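Local coordinates for protein beta-methylmalyl-CoA dehydratase (Chloroflexus aurantiacus, PDB 4E3E) that catalyses the reversible dehydration of beta-methylmalyl-CoA to mesaconyl-CoA in the glyoxylate assimilation cycle, working as a homodimer, at residues 20-25 and 107-112; 61-66 and 97-102; 75-80 and 142-147; 273-278 and 343-348; 294-299 and 309-314. One frame throughout, in Å; residues are numbered along the deposited sequence.

Contact 1 of 5, residues 20-25 and 107-112; sequences IVHATP and TTSKVI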
# COMPACT_ATOMS: atom_id res chain seq x y z
N ILE A 20 9.61 29.67 7.87
CA ILE A 20 10.20 28.37 8.12
C ILE A 20 10.27 27.58 6.82
O ILE A 20 9.25 27.37 6.15
CB ILE A 20 9.39 27.58 9.16
CG1 ILE A 20 9.26 28.37 10.48
CG2 ILE A 20 10.02 26.21 9.39
CD1 ILE A 20 8.27 27.79 11.45
N VAL A 21 11.48 27.15 6.47
CA VAL A 21 11.69 26.28 5.30
C VAL A 21 11.68 24.83 5.78
O VAL A 21 12.56 24.42 6.52
CB VAL A 21 13.02 26.60 4.57
CG1 VAL A 21 13.24 25.65 3.40
CG2 VAL A 21 13.02 28.05 4.10
N HIS A 22 10.67 24.08 5.40
CA HIS A 22 10.49 22.73 5.84
C HIS A 22 11.38 21.71 5.19
O HIS A 22 11.75 21.83 4.05
CB HIS A 22 9.03 22.33 5.73
CG HIS A 22 8.08 23.26 6.44
ND1 HIS A 22 8.06 23.40 7.74
CD2 HIS A 22 7.14 24.12 5.95
CE1 HIS A 22 7.15 24.27 8.09
NE2 HIS A 22 6.59 24.72 7.00
N ALA A 23 11.66 20.66 5.91
CA ALA A 23 12.46 19.57 5.42
C ALA A 23 11.72 18.64 4.46
O ALA A 23 10.54 18.70 4.33
CB ALA A 23 13.01 18.78 6.57
N THR A 24 12.47 17.76 3.82
CA THR A 24 11.90 16.68 3.08
C THR A 24 11.04 16.99 1.90
O THR A 24 9.91 16.66 1.85
CB THR A 24 11.06 15.78 4.00
OG1 THR A 24 11.64 15.79 5.28
CG2 THR A 24 11.01 14.41 3.50
N PRO A 25 11.63 17.60 0.90
CA PRO A 25 10.97 17.78 -0.37
C PRO A 25 10.63 16.42 -0.96
O PRO A 25 11.32 15.47 -0.75
CB PRO A 25 12.01 18.48 -1.21
CG PRO A 25 13.28 18.18 -0.58
CD PRO A 25 13.03 17.99 0.86
N THR A 107 7.87 22.87 0.73
CA THR A 107 6.93 23.71 1.46
C THR A 107 7.66 24.70 2.37
O THR A 107 8.71 24.39 2.95
CB THR A 107 5.91 22.85 2.24
OG1 THR A 107 5.30 21.92 1.33
CG2 THR A 107 4.79 23.73 2.85
N THR A 108 7.12 25.91 2.46
CA THR A 108 7.60 26.88 3.43
C THR A 108 6.37 27.44 4.11
O THR A 108 5.30 27.49 3.49
CB THR A 108 8.36 28.04 2.77
OG1 THR A 108 7.45 28.77 1.95
CG2 THR A 108 9.50 27.52 1.90
N SER A 109 6.52 27.83 5.37
CA SER A 109 5.45 28.46 6.13
C SER A 109 5.91 29.79 6.72
O SER A 109 7.05 29.92 7.18
CB SER A 109 4.96 27.56 7.27
OG SER A 109 4.34 26.40 6.75
N LYS A 110 5.01 30.77 6.72
CA LYS A 110 5.25 32.05 7.36
C LYS A 110 4.26 32.27 8.50
O LYS A 110 3.08 32.02 8.34
CB LYS A 110 5.11 33.17 6.34
CG LYS A 110 5.46 34.54 6.90
CD LYS A 110 5.28 35.57 5.80
CE LYS A 110 6.34 36.61 5.90
NZ LYS A 110 5.79 37.93 6.33
N VAL A 111 4.75 32.72 9.65
CA VAL A 111 3.88 33.07 10.76
C VAL A 111 3.25 34.44 10.49
O VAL A 111 3.96 35.44 10.34
CB VAL A 111 4.62 33.06 12.11
CG1 VAL A 111 3.67 33.42 13.25
CG2 VAL A 111 5.26 31.70 12.36
N ILE A 112 1.92 34.46 10.42
CA ILE A 112 1.17 35.68 10.11
C ILE A 112 0.24 36.07 11.24
O ILE A 112 -0.49 37.05 11.14
CB ILE A 112 0.36 35.54 8.80
CG1 ILE A 112 -0.71 34.43 8.91
CG2 ILE A 112 1.29 35.35 7.60
CD1 ILE A 112 -1.76 34.46 7.81
O HOH W 1 9.18 20.46 2.23
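His22 and Ser109 are brought together by matching first torsions: CG of His22 and OG of Ser109 each lie anti to their own carbonyl carbon and beside the backbone N (chi1 -54° and -66°). NE2 of the imidazole meets Ser109 OG at 2.8 Å in a nearly straight hydrogen bond that either atom could donate. The hydroxyl arrives in the plane of the ring, at its edge. One face of the same ring carries Ile20 O, displaced toward the rim, and the methyl CG2 of Thr107 stands 3.9 Å from His22 CD2. The backbones pair as antiparallel strands. Ile20 and Ser109 form the hydrogen-bonded pair, with Ile20 N to Ser109 O at 2.7 Å and Ser109 N to Ile20 O at 2.9 Å; Val21 and Thr108 form the non-hydrogen-bonded one. This is how strand 19-27, outermost within the chain, joins strand 104-116 in the hot-dog sheet, whose long helix 65-80 touches Ile20, His22 and Thr107. Val21 is the last bridged residue of 20-25, yet His22 N still reaches Thr107 O at 3.2 Å. One step further a water takes over, accepting from Thr107 N and donating to Ala23 O. On the sheet face opposite Ile20 and Ser109, the side chains of Val21 and Thr108 lie side by side, CG2 to CG2 4.2 Å. The imidazole is held at both nitrogens, since ND1 bonds to Asp79 OD2 of the helix, while Ser109 OG has a second partner in Ser129 OG. Val21 also packs on Ala188 of the second subunit.

Contact 2 of 5, residues 61-66 and 97-102; sequences APIDSL and AVVYPG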
# COMPACT_ATOMS: atom_id res chain seq x y z
N ALA A 61 -2.83 12.04 -16.38
CA ALA A 61 -3.68 12.19 -15.23
C ALA A 61 -2.91 12.95 -14.19
O ALA A 61 -1.81 12.62 -13.89
CB ALA A 61 -4.10 10.85 -14.70
N PRO A 62 -3.51 13.97 -13.63
CA PRO A 62 -2.86 14.76 -12.57
C PRO A 62 -2.97 14.07 -11.21
O PRO A 62 -3.85 13.24 -11.02
CB PRO A 62 -3.69 16.04 -12.55
CG PRO A 62 -5.07 15.57 -12.93
CD PRO A 62 -4.85 14.49 -13.97
N ILE A 63 -2.09 14.43 -10.28
CA ILE A 63 -2.18 14.03 -8.88
C ILE A 63 -3.48 14.61 -8.27
O ILE A 63 -3.81 15.76 -8.49
CB ILE A 63 -0.93 14.55 -8.08
CG1 ILE A 63 0.39 14.06 -8.71
CG2 ILE A 63 -1.00 14.13 -6.61
CD1 ILE A 63 0.48 12.56 -8.92
N ASP A 64 -4.21 13.80 -7.49
CA ASP A 64 -5.37 14.27 -6.78
C ASP A 64 -5.02 15.52 -5.94
O ASP A 64 -4.04 15.52 -5.19
CB ASP A 64 -5.86 13.17 -5.82
CG ASP A 64 -7.26 13.45 -5.26
OD1 ASP A 64 -8.18 12.65 -5.55
OD2 ASP A 64 -7.43 14.46 -4.53
N SER A 65 -5.85 16.56 -6.05
CA SER A 65 -5.65 17.82 -5.31
C SER A 65 -5.49 17.57 -3.81
O SER A 65 -4.69 18.24 -3.15
CB SER A 65 -6.82 18.78 -5.52
OG SER A 65 -6.68 19.47 -6.74
N LEU A 66 -6.24 16.62 -3.27
CA LEU A 66 -6.12 16.35 -1.84
C LEU A 66 -4.84 15.58 -1.48
O LEU A 66 -4.30 15.76 -0.37
CB LEU A 66 -7.35 15.62 -1.31
CG LEU A 66 -8.62 16.42 -1.34
CD1 LEU A 66 -9.70 15.56 -0.70
CD2 LEU A 66 -8.45 17.73 -0.56
N ALA A 97 -0.57 25.61 -9.98
CA ALA A 97 -0.19 24.73 -11.09
C ALA A 97 -0.57 23.28 -10.81
O ALA A 97 -0.52 22.80 -9.67
CB ALA A 97 1.30 24.86 -11.39
N VAL A 98 -0.97 22.59 -11.88
CA VAL A 98 -1.24 21.15 -11.83
C VAL A 98 0.02 20.39 -11.41
O VAL A 98 1.15 20.74 -11.81
CB VAL A 98 -1.72 20.65 -13.21
CG1 VAL A 98 -1.97 19.15 -13.22
CG2 VAL A 98 -2.98 21.38 -13.61
N VAL A 99 -0.17 19.35 -10.61
CA VAL A 99 0.90 18.45 -10.18
C VAL A 99 0.76 17.12 -10.93
O VAL A 99 -0.33 16.55 -10.98
CB VAL A 99 0.81 18.20 -8.66
CG1 VAL A 99 1.96 17.32 -8.17
CG2 VAL A 99 0.85 19.54 -7.91
N TYR A 100 1.86 16.64 -11.53
CA TYR A 100 1.90 15.38 -12.24
C TYR A 100 2.89 14.42 -11.56
O TYR A 100 3.81 14.88 -10.86
CB TYR A 100 2.38 15.63 -13.68
CG TYR A 100 1.40 16.41 -14.55
CD1 TYR A 100 0.18 15.86 -14.94
CD2 TYR A 100 1.72 17.69 -15.00
CE1 TYR A 100 -0.71 16.56 -15.74
CE2 TYR A 100 0.85 18.41 -15.81
CZ TYR A 100 -0.37 17.84 -16.18
OH TYR A 100 -1.25 18.53 -16.97
N PRO A 101 2.73 13.08 -11.77
CA PRO A 101 3.77 12.14 -11.32
C PRO A 101 5.14 12.60 -11.81
O PRO A 101 5.26 13.00 -12.98
CB PRO A 101 3.39 10.83 -12.04
CG PRO A 101 1.89 10.92 -12.22
CD PRO A 101 1.60 12.39 -12.44
N GLY A 102 6.14 12.55 -10.93
CA GLY A 102 7.48 12.99 -11.28
C GLY A 102 7.81 14.38 -10.76
O GLY A 102 8.98 14.75 -10.70
O HOH W 2 -2.85 18.42 -9.40
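Ile63 and Val99 cross obliquely, with CG1 of Ile63 laid 3.7 Å from CG1 of Val99. Further out, the isoleucine slides past Pro101 in the opposite direction, its CD1 resting 3.7 Å from the proline CD. Beside this pair, Pro62 uses CB alone to meet a methyl, Val98 CG1, at 3.6 Å. The same methyl lies over one face of the Tyr100 ring, offset toward the rim, and so touches both the proline and the tyrosine. Ala61 O approaches that ring differently, in its plane at the edge, 3.9 Å from Tyr100 CD1. A single direct hydrogen bond, from Ile63 N to Val99 O at 2.8 Å, links the two loops, and its donor is tilted 26° from the carbonyl plane. A water extends the link by donating to Ile63 O and accepting from Val99 N. The contact lies where the long helix of the hot-dog fold begins: Asp64 is the N-cap of helix 65-80, and its OD2 accepts from Leu66 N at 2.8 Å through the anti lone pair. By similarity, residues 62-65 and 96-98 probably bind substrate, so the pairing would set two lining segments side by side. Val68 of the helix touches both Ile63 and Val99. Tyr100 OH bonds to Glu59 N.

Contact 3 of 5, residues 75-80 and 142-147; sequences KTVPDI and YIRWVM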
# COMPACT_ATOMS: atom_id res chain seq x y z
N LYS A 75 4.52 18.08 5.36
CA LYS A 75 5.83 18.72 5.48
C LYS A 75 5.90 19.76 6.59
O LYS A 75 6.97 19.98 7.17
CB LYS A 75 6.24 19.42 4.19
CG LYS A 75 6.12 18.59 2.94
CD LYS A 75 7.10 17.46 2.98
CE LYS A 75 6.41 16.13 2.77
NZ LYS A 75 7.53 15.22 3.09
N THR A 76 4.77 20.42 6.87
CA THR A 76 4.74 21.53 7.83
C THR A 76 4.61 21.00 9.25
O THR A 76 4.92 21.71 10.22
CB THR A 76 3.57 22.52 7.58
OG1 THR A 76 2.32 21.97 8.04
CG2 THR A 76 3.48 22.90 6.12
N VAL A 77 4.14 19.76 9.37
CA VAL A 77 3.83 19.20 10.71
C VAL A 77 5.01 19.23 11.72
O VAL A 77 4.82 19.67 12.87
CB VAL A 77 3.17 17.81 10.60
CG1 VAL A 77 3.05 17.14 11.98
CG2 VAL A 77 1.79 17.94 9.96
N PRO A 78 6.22 18.77 11.32
CA PRO A 78 7.34 18.79 12.28
C PRO A 78 7.58 20.17 12.92
O PRO A 78 7.85 20.24 14.12
CB PRO A 78 8.55 18.38 11.41
CG PRO A 78 7.95 17.57 10.30
CD PRO A 78 6.67 18.29 9.98
N ASP A 79 7.44 21.24 12.14
CA ASP A 79 7.75 22.60 12.60
C ASP A 79 6.57 23.41 13.13
O ASP A 79 6.76 24.35 13.90
CB ASP A 79 8.41 23.38 11.47
CG ASP A 79 9.63 22.68 10.92
OD1 ASP A 79 10.51 22.31 11.71
OD2 ASP A 79 9.71 22.47 9.70
N ILE A 80 5.36 23.06 12.71
CA ILE A 80 4.18 23.85 13.06
C ILE A 80 3.30 23.17 14.09
O ILE A 80 2.90 23.81 15.07
CB ILE A 80 3.36 24.22 11.80
CG1 ILE A 80 4.23 24.94 10.76
CG2 ILE A 80 2.11 25.04 12.16
CD1 ILE A 80 4.94 26.18 11.26
N TYR A 142 -2.21 28.10 1.38
CA TYR A 142 -3.36 28.18 2.27
C TYR A 142 -2.93 28.78 3.60
O TYR A 142 -1.72 28.91 3.89
CB TYR A 142 -4.01 26.79 2.49
CG TYR A 142 -3.08 25.79 3.14
CD1 TYR A 142 -2.88 25.79 4.52
CD2 TYR A 142 -2.39 24.85 2.37
CE1 TYR A 142 -2.00 24.89 5.12
CE2 TYR A 142 -1.51 23.95 2.95
CZ TYR A 142 -1.32 23.97 4.33
OH TYR A 142 -0.45 23.09 4.94
N ILE A 143 -3.91 29.16 4.41
CA ILE A 143 -3.68 29.60 5.76
C ILE A 143 -4.30 28.56 6.67
O ILE A 143 -5.38 28.04 6.38
CB ILE A 143 -4.34 30.98 6.01
CG1 ILE A 143 -3.60 32.07 5.22
CG2 ILE A 143 -4.38 31.31 7.50
CD1 ILE A 143 -4.44 33.31 5.02
N ARG A 144 -3.61 28.21 7.74
CA ARG A 144 -4.23 27.39 8.76
C ARG A 144 -3.83 27.96 10.10
O ARG A 144 -2.82 28.68 10.21
CB ARG A 144 -3.88 25.90 8.61
CG ARG A 144 -2.53 25.43 9.15
CD ARG A 144 -2.44 23.92 9.06
NE ARG A 144 -1.11 23.35 9.30
CZ ARG A 144 -0.80 22.54 10.32
NH1 ARG A 144 -1.72 22.21 11.24
NH2 ARG A 144 0.43 22.06 10.41
N TRP A 145 -4.62 27.66 11.12
CA TRP A 145 -4.26 28.06 12.47
C TRP A 145 -4.45 26.91 13.41
O TRP A 145 -5.35 26.09 13.23
CB TRP A 145 -4.95 29.36 12.92
CG TRP A 145 -6.46 29.39 12.86
CD1 TRP A 145 -7.35 29.34 13.92
CD2 TRP A 145 -7.31 29.54 11.66
NE1 TRP A 145 -8.65 29.43 13.49
CE2 TRP A 145 -8.70 29.55 12.14
CE3 TRP A 145 -7.07 29.65 10.29
CZ2 TRP A 145 -9.78 29.66 11.28
CZ3 TRP A 145 -8.17 29.76 9.42
CH2 TRP A 145 -9.49 29.76 9.91
N VAL A 146 -3.54 26.83 14.38
CA VAL A 146 -3.41 25.68 15.27
C VAL A 146 -3.27 26.15 16.71
O VAL A 146 -2.67 27.20 16.98
CB VAL A 146 -2.18 24.79 14.92
CG1 VAL A 146 -2.43 24.02 13.64
CG2 VAL A 146 -0.93 25.62 14.73
N MSE A 147 -3.80 25.37 17.64
CA MSE A 147 -3.63 25.65 19.05
C MSE A 147 -2.43 24.87 19.48
O MSE A 147 -2.42 23.64 19.39
CB MSE A 147 -4.86 25.17 19.79
CG MSE A 147 -4.67 25.58 21.25
SE MSE A 147 -6.29 25.04 22.20
CE MSE A 147 -7.42 26.61 21.80
O HOH W 3 0.61 24.17 7.21
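Thr76 OG1 accepts a hydrogen bond from Arg144 NH2 at 3.0 Å, the oxygen tilted 17° from the guanidinium plane. Thr76 and Arg144 slide past each other in opposite directions, and the arginine chain, extended from CG to NE, crosses most of the gap between helix and strand. Over one face of the guanidinium lies Ile80 CG2, 3.8 Å from Arg144 NH2. The same methyl touches Val146 CG2 at 4.0 Å, where the two side chains cross at about a right angle. A water completes this first shell. Lying in the guanidinium plane, it accepts from Arg144 NE at 2.8 Å, donates to Thr76 OG1 at 2.9 Å, and bonds to Tyr142 OH at 2.7 Å. Thr76 OG1, with two donors upon it, is also hydrogen-bonded to Phe73 O, one turn earlier. Outside the segments, Arg144 NH2 also bonds to Ser81 OG, and NH1 bonds to Asn87 OD1, a residue that by similarity binds substrate. The guanidinium is therefore gripped at all three nitrogens and can hardly turn. A leucine in place of Arg144 would probably leave Thr76 OG1, the water, Ser81 OG and Asn87 OD1 without their charged partner inside the core and the water free to shift. The axes of segments 75-80 and 142-147 approach to 11.5 Å at 40°; the first lies at the end of the long hot-dog helix 65-80, the second in strand 138-149 of the sheet it packs on, between strands 84-95 and 122-132, while Thr76 reaches across to Thr107 on strand 104-116.

Contact 4 of 5, residues 273-278 and 343-348; sequences AINSGR and DYTVLM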
# COMPACT_ATOMS: atom_id res chain seq x y z
N ALA A 273 -10.29 24.90 -4.73
CA ALA A 273 -10.03 25.69 -3.54
C ALA A 273 -10.59 25.04 -2.30
O ALA A 273 -11.60 24.34 -2.37
CB ALA A 273 -10.63 27.09 -3.68
N ILE A 274 -9.94 25.30 -1.17
CA ILE A 274 -10.49 25.00 0.15
C ILE A 274 -10.79 26.32 0.85
O ILE A 274 -9.90 27.15 1.04
CB ILE A 274 -9.52 24.16 0.99
CG1 ILE A 274 -9.32 22.79 0.33
CG2 ILE A 274 -10.04 23.99 2.41
CD1 ILE A 274 -8.06 22.06 0.75
N ASN A 275 -12.05 26.52 1.24
CA ASN A 275 -12.51 27.78 1.84
C ASN A 275 -12.47 27.73 3.36
O ASN A 275 -12.09 28.71 4.02
CB ASN A 275 -13.93 28.09 1.37
CG ASN A 275 -14.05 28.04 -0.14
OD1 ASN A 275 -14.91 27.33 -0.70
ND2 ASN A 275 -13.16 28.75 -0.82
N SER A 276 -12.87 26.60 3.92
CA SER A 276 -12.74 26.40 5.36
C SER A 276 -12.88 24.93 5.65
O SER A 276 -13.33 24.16 4.80
CB SER A 276 -13.75 27.24 6.15
OG SER A 276 -15.05 26.72 5.99
N GLY A 277 -12.49 24.54 6.86
CA GLY A 277 -12.47 23.14 7.25
C GLY A 277 -12.38 23.12 8.75
O GLY A 277 -11.49 23.74 9.34
N ARG A 278 -13.31 22.41 9.36
CA ARG A 278 -13.30 22.21 10.80
C ARG A 278 -13.39 20.72 11.09
O ARG A 278 -14.30 20.04 10.59
CB ARG A 278 -14.48 22.92 11.45
CG ARG A 278 -14.15 24.29 12.01
CD ARG A 278 -15.39 25.04 12.49
NE ARG A 278 -16.20 25.37 11.31
CZ ARG A 278 -17.03 26.41 11.20
NH1 ARG A 278 -17.19 27.27 12.19
NH2 ARG A 278 -17.70 26.58 10.06
N ASP A 343 -15.64 23.03 3.53
CA ASP A 343 -16.25 23.99 2.62
C ASP A 343 -15.21 24.27 1.55
O ASP A 343 -14.12 24.77 1.85
CB ASP A 343 -16.62 25.26 3.45
CG ASP A 343 -16.99 26.50 2.59
OD1 ASP A 343 -16.94 26.52 1.33
OD2 ASP A 343 -17.33 27.51 3.23
N TYR A 344 -15.52 23.94 0.31
CA TYR A 344 -14.54 23.96 -0.75
C TYR A 344 -15.23 24.25 -2.06
O TYR A 344 -16.46 24.32 -2.13
CB TYR A 344 -13.76 22.63 -0.81
CG TYR A 344 -14.63 21.40 -1.03
CD1 TYR A 344 -15.54 20.98 -0.05
CD2 TYR A 344 -14.57 20.67 -2.23
CE1 TYR A 344 -16.34 19.87 -0.23
CE2 TYR A 344 -15.38 19.55 -2.43
CZ TYR A 344 -16.27 19.15 -1.42
OH TYR A 344 -17.08 18.04 -1.59
N THR A 345 -14.43 24.42 -3.10
CA THR A 345 -14.93 24.77 -4.41
C THR A 345 -14.43 23.77 -5.44
O THR A 345 -13.21 23.51 -5.57
CB THR A 345 -14.49 26.19 -4.79
OG1 THR A 345 -15.02 27.12 -3.84
CG2 THR A 345 -15.00 26.56 -6.18
N VAL A 346 -15.38 23.21 -6.19
CA VAL A 346 -15.07 22.22 -7.22
C VAL A 346 -15.28 22.84 -8.59
O VAL A 346 -16.01 23.83 -8.74
CB VAL A 346 -15.94 20.96 -7.08
CG1 VAL A 346 -15.67 20.26 -5.75
CG2 VAL A 346 -17.43 21.31 -7.20
N LEU A 347 -14.62 22.28 -9.59
CA LEU A 347 -14.88 22.63 -10.97
C LEU A 347 -15.74 21.52 -11.56
O LEU A 347 -15.50 20.34 -11.27
CB LEU A 347 -13.58 22.78 -11.76
CG LEU A 347 -12.50 23.74 -11.23
CD1 LEU A 347 -11.24 23.67 -12.08
CD2 LEU A 347 -13.02 25.18 -11.17
N MSE A 348 -16.72 21.88 -12.39
CA MSE A 348 -17.59 20.90 -13.05
C MSE A 348 -17.88 21.32 -14.48
O MSE A 348 -18.16 22.49 -14.73
CB MSE A 348 -18.89 20.78 -12.26
CG MSE A 348 -19.87 19.80 -12.91
SE MSE A 348 -21.43 19.43 -11.75
CE MSE A 348 -20.69 18.56 -10.12
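A classic beta bulge interrupts the antiparallel pairing of strands 270-278 and 338-349, with Asn275 and Ser276 both facing Asp343. Asp343 O accepts twice, from Asn275 N at 2.8 Å and from Ser276 N at 3.0 Å. Asn275, the extra residue, has a helix-like psi of -41°, and the register shifts by one. Regular bonding frames the bulge: Asp343 N reaches Ser276 O at 2.9 Å, and Thr345 N reaches Ala273 O at 2.9 Å, although the return bond from Ala273 N to Thr345 O is weak. Between them, Ile274 and Tyr344 make a non-hydrogen-bonded pair, and the tyrosine CB comes 3.2 Å from Ala273 O. The bulge brings the Asn275 side chain across Asp343 at about a right angle, the amide and carboxylate planes 69° apart. CB of Asn275 lies 3.4 Å from Asp343 OD1, and Ser276 OG lies 3.3 Å from Asp343 CB. The buried carboxylate has a charged mate on the next strand, a salt bridge from Arg311 NH2 to Asp343 OD2. That charge would probably favour the ionised form of Asp343, while its main-chain oxygen accepts from the two amides of the bulge.

Contact 5 of 5, residues 294-299 and 309-314; sequences EILAKM and ALRVRT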
# COMPACT_ATOMS: atom_id res chain seq x y z
N GLU A 294 -23.94 19.89 0.66
CA GLU A 294 -24.89 20.93 0.26
C GLU A 294 -24.24 21.77 -0.83
O GLU A 294 -23.04 22.06 -0.73
CB GLU A 294 -25.24 21.80 1.46
CG GLU A 294 -26.14 22.98 1.11
CD GLU A 294 -26.54 23.78 2.33
OE1 GLU A 294 -26.15 23.39 3.45
OE2 GLU A 294 -27.24 24.79 2.17
N ILE A 295 -25.01 22.15 -1.85
CA ILE A 295 -24.52 23.13 -2.81
C ILE A 295 -24.75 24.51 -2.19
O ILE A 295 -25.89 25.00 -2.17
CB ILE A 295 -25.20 23.03 -4.20
CG1 ILE A 295 -25.16 21.59 -4.76
CG2 ILE A 295 -24.60 24.06 -5.17
CD1 ILE A 295 -23.77 20.98 -4.92
N LEU A 296 -23.68 25.11 -1.65
CA LEU A 296 -23.76 26.45 -1.03
C LEU A 296 -23.96 27.54 -2.07
O LEU A 296 -24.67 28.52 -1.82
CB LEU A 296 -22.49 26.75 -0.24
CG LEU A 296 -22.21 25.83 0.95
CD1 LEU A 296 -20.89 26.21 1.61
CD2 LEU A 296 -23.37 25.86 1.94
N ALA A 297 -23.35 27.37 -3.24
CA ALA A 297 -23.35 28.40 -4.26
C ALA A 297 -22.93 27.83 -5.59
O ALA A 297 -22.23 26.80 -5.65
CB ALA A 297 -22.41 29.54 -3.87
N LYS A 298 -23.35 28.52 -6.65
CA LYS A 298 -22.96 28.19 -8.00
C LYS A 298 -22.43 29.46 -8.64
O LYS A 298 -23.08 30.51 -8.58
CB LYS A 298 -24.16 27.64 -8.78
CG LYS A 298 -23.88 27.36 -10.25
CD LYS A 298 -25.14 26.99 -11.04
CE LYS A 298 -25.73 25.66 -10.61
NZ LYS A 298 -26.93 25.30 -11.42
N MSE A 299 -21.25 29.39 -9.26
CA MSE A 299 -20.60 30.59 -9.77
C MSE A 299 -20.06 30.32 -11.15
O MSE A 299 -19.52 29.23 -11.41
CB MSE A 299 -19.47 31.02 -8.79
CG MSE A 299 -19.74 30.57 -7.34
SE MSE A 299 -18.19 30.72 -6.12
CE MSE A 299 -19.01 31.41 -4.46
N ALA A 309 -18.03 26.67 -11.48
CA ALA A 309 -17.66 26.34 -10.12
C ALA A 309 -18.88 26.09 -9.25
O ALA A 309 -19.93 26.71 -9.44
CB ALA A 309 -16.81 27.44 -9.51
N LEU A 310 -18.74 25.18 -8.30
CA LEU A 310 -19.72 25.02 -7.23
C LEU A 310 -19.01 25.13 -5.91
O LEU A 310 -17.93 24.54 -5.72
CB LEU A 310 -20.42 23.66 -7.31
CG LEU A 310 -21.25 23.30 -8.55
CD1 LEU A 310 -21.60 21.82 -8.52
CD2 LEU A 310 -22.51 24.15 -8.66
N ARG A 311 -19.59 25.92 -5.01
CA ARG A 311 -19.10 25.96 -3.65
C ARG A 311 -19.89 24.91 -2.90
O ARG A 311 -21.12 24.94 -2.89
CB ARG A 311 -19.28 27.35 -3.02
CG ARG A 311 -18.66 27.44 -1.62
CD ARG A 311 -18.81 28.83 -1.00
NE ARG A 311 -18.11 28.92 0.28
CZ ARG A 311 -17.87 30.06 0.93
NH1 ARG A 311 -18.28 31.23 0.44
NH2 ARG A 311 -17.22 30.04 2.09
N VAL A 312 -19.17 23.96 -2.30
CA VAL A 312 -19.78 22.79 -1.68
C VAL A 312 -19.39 22.73 -0.22
O VAL A 312 -18.23 22.98 0.13
CB VAL A 312 -19.32 21.49 -2.40
CG1 VAL A 312 -19.94 20.23 -1.77
CG2 VAL A 312 -19.62 21.56 -3.90
N ARG A 313 -20.36 22.40 0.63
CA ARG A 313 -20.07 21.95 1.98
C ARG A 313 -20.27 20.45 2.03
O ARG A 313 -21.38 19.96 1.76
CB ARG A 313 -20.99 22.61 3.02
CG ARG A 313 -20.66 22.20 4.45
CD ARG A 313 -21.68 22.68 5.51
NE ARG A 313 -22.00 24.11 5.38
CZ ARG A 313 -21.17 25.12 5.65
NH1 ARG A 313 -19.93 24.89 6.11
NH2 ARG A 313 -21.57 26.37 5.46
N THR A 314 -19.22 19.71 2.38
CA THR A 314 -19.39 18.29 2.69
C THR A 314 -19.21 18.09 4.18
O THR A 314 -18.22 18.52 4.77
CB THR A 314 -18.45 17.40 1.88
OG1 THR A 314 -18.67 17.65 0.47
CG2 THR A 314 -18.71 15.93 2.18
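Glu294 to Met299 pairs antiparallel with Ala309 to Arg313, the segment axes 4.6 Å apart at their closest and 168° between their directions. Reciprocal bonds close both ends, Glu294 with Arg313 and Met299 with Ala309. In between, Arg311 O receives two weak bonds, from Leu296 N at 2.8 Å and from Ala297 N at 3.3 Å. This is a classic beta bulge within the hairpin of strands 288-300 and 307-318, which belongs to the C-terminal half of the extended hot-dog sheet. The bulge directs Leu296 at the opposing strand, where it runs between two arginines. CD1 of Leu296 lies over one face of the Arg313 guanidinium, offset toward the rim, 3.9 Å from NH2 of Arg313. A bend in the arginine (chi3 -49°) places its NE 4.1 Å from Leu296 CD2. On the other flank, CG of Arg311 comes within 4.1 Å of Leu296 CD1. An alanine in place of Leu296 would probably open a gap between the two arginines and leave the Arg313 guanidinium freer to turn. Salt bridges hold the tips: Arg313 to Asp341, and Arg311 to Asp167. Ala297 CB sits on the same face as the arginines, 3.9 Å from Arg311 CB. On the opposite face, Leu310 CD2 meets the aliphatic part of Lys298, CG at 3.8 Å, the two chains pointing the same way, and Ile295 CG2 at 4.1 Å. Beyond this, the Lys298 amine bonds to Tyr199 O and makes a cation-pi contact with Trp196.

In the fold
Starting from the N terminus, contact 1 closes a loop from strand 19-27 to strand 104-116, and contact 2 closes a shorter one within it, at the start of helix 65-80. Contact 3 joins the far end of that helix to strand 138-149; its segments alternate with those of contacts 1 and 2, and it touches contact 1 directly. Contact 4 comes after these, pairing 273-278 with 343-348, and contact 5, hairpin 294-314, lies within its loop; strands 338-349 and 307-318 are sheet neighbours. Contacts 1, 3, 4 and 5 all reach one antiparallel sheet, continuous where strand 84-95 meets strand 270-278, and contacts 1 and 5 have centres about 31 Å apart.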